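Probable serine protease HTRA3 (Homo sapiens, PDB 2P3W) is probably a serine protease of the HtrA family, whose PDZ domain binds the C-terminal ends of peptides and proteins. Local coordinates at the interface of chains A and B. Coordinates in Å, arbitrary orientation; residue numbers count along the deposited sequence, not the author numbering. Chains: chain A/B, Probable serine protease HTRA3.

The interface of chains A and B. Residues chain A 6-10, 12, 74, 77; chain B 112.
B:Val112, the C-terminal residue of a phage-derived FGRWV tail fused to the construct, slots between A:Ile10 of strand 10-14 and A:Val77 of helix 70-79, in the peptide groove of the chain A PDZ domain. The carboxylate enters the carboxylate-binding loop, A:Phe7, A:Ile8, A:Gly9 and A:Ile10, the counterpart of the GLGF motif. A:Ile8 N gives a hydrogen bond to the carboxylate atom O of B:Val112 at 2.9 Å. It lies in the carboxylate plane, on a lone pair, and is nearly straight, 165° at the hydrogen. The other oxygen, OXT, accepts from A:Gly9 N at 2.8 Å and from A:Ile10 N, both more bent. Three backbone N-H groups thus hold the carboxylate and may offset its negative charge. Water 1 joins O of B:Val112 to the carbonyl O of A:Arg6. B:Val112 N donates a hydrogen bond to A:Ile10 O at 2.8 Å, nearly in line with the carbonyl, adding the peptide to the edge of strand 10-14.

The valine side chain fills the hydrophobic pocket for the last residue. Its CG1 stands between the backbone N and the carboxylate carbon (chi1 73°) and turns towards the strand. There it meets CG1 of A:Ile10 at 3.5 Å, the two side chains lying alongside each other and pointing the same way. CG2, anti to the backbone N, faces the helix instead. It touches CG2 of A:Val77 at 3.9 Å, the side chains meeting at a slant, and packs against CA of A:Gln74. The extended chain of A:Met12 crosses the valine at about a right angle. Its tip, CE, reaches CB of B:Val112 at 3.8 Å, while SD lies near CG1. CG1 of A:Ile8 makes a looser contact with CG1 of B:Val112 at 4.0 Å. A:Phe7 offers CA and CB to the carboxylate O, and its ring points away from the valine. The same contact recurs with the chains exchanged. This reciprocal pairing through fused tails is probably a product of the construct and crystal.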
ATOM      1  N   ARG A   6       3.646   1.023  12.564  1.00 18.97           N
ATOM      2  CA  ARG A   6       3.133   2.401  12.522  1.00 18.93           C
ATOM      3  C   ARG A   6       3.128   2.793  11.062  1.00 19.88           C
ATOM      4  O   ARG A   6       4.116   2.600  10.360  1.00 19.67           O
ATOM      5  CB  ARG A   6       4.053   3.382  13.297  1.00 22.34           C
ATOM      6  CG  ARG A   6       4.116   3.075  14.757  1.00 24.94           C
ATOM      7  CD  ARG A   6       5.384   3.566  15.466  1.00 26.88           C
ATOM      8  NE  ARG A   6       5.696   2.592  16.513  1.00 30.32           N
ATOM      9  CZ  ARG A   6       5.020   2.478  17.656  1.00 29.74           C
ATOM     10  NH1 ARG A   6       4.046   3.323  17.966  1.00 29.70           N
ATOM     11  NH2 ARG A   6       5.320   1.498  18.496  1.00 28.72           N
ATOM     12  N   PHE A   7       2.014   3.333  10.584  1.00 16.09           N
ATOM     13  CA  PHE A   7       1.932   3.669   9.181  1.00 15.80           C
ATOM     14  C   PHE A   7       1.046   4.867   8.924  1.00 15.63           C
ATOM     15  O   PHE A   7       0.140   5.179   9.692  1.00 17.01           O
ATOM     16  CB  PHE A   7       1.445   2.468   8.357  1.00 19.16           C
ATOM     17  CG  PHE A   7      -0.026   2.165   8.487  1.00 15.79           C
ATOM     18  CD1 PHE A   7      -0.506   1.398   9.543  1.00 22.75           C
ATOM     19  CD2 PHE A   7      -0.942   2.622   7.535  1.00 20.99           C
ATOM     20  CE1 PHE A   7      -1.878   1.118   9.642  1.00 21.10           C
ATOM     21  CE2 PHE A   7      -2.262   2.372   7.647  1.00 22.56           C
ATOM     22  CZ  PHE A   7      -2.746   1.620   8.692  1.00 21.75           C
ATOM     23  N   ILE A   8       1.340   5.561   7.823  1.00 17.71           N
ATOM     24  CA  ILE A   8       0.450   6.640   7.383  1.00 16.00           C
ATOM     25  C   ILE A   8      -0.313   6.371   6.084  1.00 15.94           C
ATOM     26  O   ILE A   8      -1.285   7.071   5.794  1.00 18.66           O
ATOM     27  CB  ILE A   8       1.173   8.010   7.276  1.00 16.37           C
ATOM     28  CG1 ILE A   8       2.329   7.982   6.282  1.00 18.28           C
ATOM     29  CG2 ILE A   8       1.663   8.423   8.673  1.00 17.63           C
ATOM     30  CD1 ILE A   8       2.971   9.343   5.978  1.00 19.75           C
ATOM     31  N   GLY A   9       0.108   5.380   5.303  1.00 18.87           N
ATOM     32  CA  GLY A   9      -0.658   4.973   4.144  1.00 17.89           C
ATOM     33  C   GLY A   9      -0.386   5.717   2.847  1.00 19.91           C
ATOM     34  O   GLY A   9      -1.320   6.038   2.097  1.00 21.42           O
ATOM     35  N   ILE A  10       0.887   5.970   2.560  1.00 18.54           N
ATOM     36  CA  ILE A  10       1.253   6.458   1.234  1.00 17.73           C
ATOM     37  C   ILE A  10       2.363   5.617   0.653  1.00 18.75           C
ATOM     38  O   ILE A  10       3.184   5.071   1.412  1.00 18.12           O
ATOM     39  CB  ILE A  10       1.660   7.944   1.250  1.00 19.99           C
ATOM     40  CG1 ILE A  10       2.900   8.177   2.089  1.00 20.58           C
ATOM     41  CG2 ILE A  10       0.546   8.851   1.765  1.00 19.33           C
ATOM     42  CD1 ILE A  10       3.506   9.584   1.852  1.00 21.89           C
ATOM     43  N   MET A  12       5.560   6.342  -1.354  1.00 17.09           N
ATOM     44  CA  MET A  12       6.325   7.561  -1.480  1.00 17.03           C
ATOM     45  C   MET A  12       7.535   7.358  -2.370  1.00 17.06           C
ATOM     46  O   MET A  12       8.107   6.257  -2.444  1.00 15.70           O
ATOM     47  CB  MET A  12       6.766   8.045  -0.086  1.00 23.46           C
ATOM     48  CG  MET A  12       7.673   7.087   0.666  1.00 23.32           C
ATOM     49  SD  MET A  12       8.342   7.715   2.206  1.00 24.79           S
ATOM     50  CE  MET A  12       9.140   6.281   2.822  1.00 26.84           C
ATOM     51  N   GLN A  74      10.158   7.925   6.427  1.00 17.81           N
ATOM     52  CA  GLN A  74      10.073   6.620   7.103  1.00 19.01           C
ATOM     53  C   GLN A  74      10.460   6.744   8.594  1.00 18.06           C
ATOM     54  O   GLN A  74       9.760   6.227   9.475  1.00 18.06           O
ATOM     55  CB  GLN A  74      10.981   5.609   6.407  1.00 19.94           C
ATOM     56  CG  GLN A  74      10.721   4.193   6.864  1.00 27.03           C
ATOM     57  CD  GLN A  74      11.667   3.184   6.257  1.00 31.71           C
ATOM     58  OE1 GLN A  74      12.288   3.436   5.215  1.00 41.81           O
ATOM     59  NE2 GLN A  74      11.796   2.027   6.912  1.00 32.14           N
ATOM     60  N   VAL A  77       7.700   8.685  10.582  1.00 15.87           N
ATOM     61  CA  VAL A  77       6.545   7.810  10.811  1.00 16.32           C
ATOM     62  C   VAL A  77       6.795   6.810  11.949  1.00 16.60           C
ATOM     63  O   VAL A  77       5.905   6.483  12.713  1.00 18.86           O
ATOM     64  CB  VAL A  77       6.167   7.073   9.517  1.00 17.55           C
ATOM     65  CG1 VAL A  77       5.131   6.069   9.751  1.00 16.79           C
ATOM     66  CG2 VAL A  77       5.687   8.067   8.482  1.00 18.46           C
TER
ATOM     67  N   VAL B 112       4.623   3.428   3.206  1.00 13.61           N
ATOM     68  CA  VAL B 112       4.922   3.878   4.567  1.00 13.27           C
ATOM     69  C   VAL B 112       3.646   4.270   5.297  1.00 16.23           C
ATOM     70  O   VAL B 112       3.660   4.511   6.525  1.00 12.97           O
ATOM     71  CB  VAL B 112       5.907   5.087   4.516  1.00 14.35           C
ATOM     72  CG1 VAL B 112       5.226   6.352   4.027  1.00 16.90           C
ATOM     73  CG2 VAL B 112       6.584   5.303   5.840  1.00 14.83           C
ATOM     74  OXT VAL B 112       2.592   4.354   4.641  1.00 15.88           O
TER
HETATM   75  O   HOH W   1       5.092   2.576   7.912  1.00 19.78           O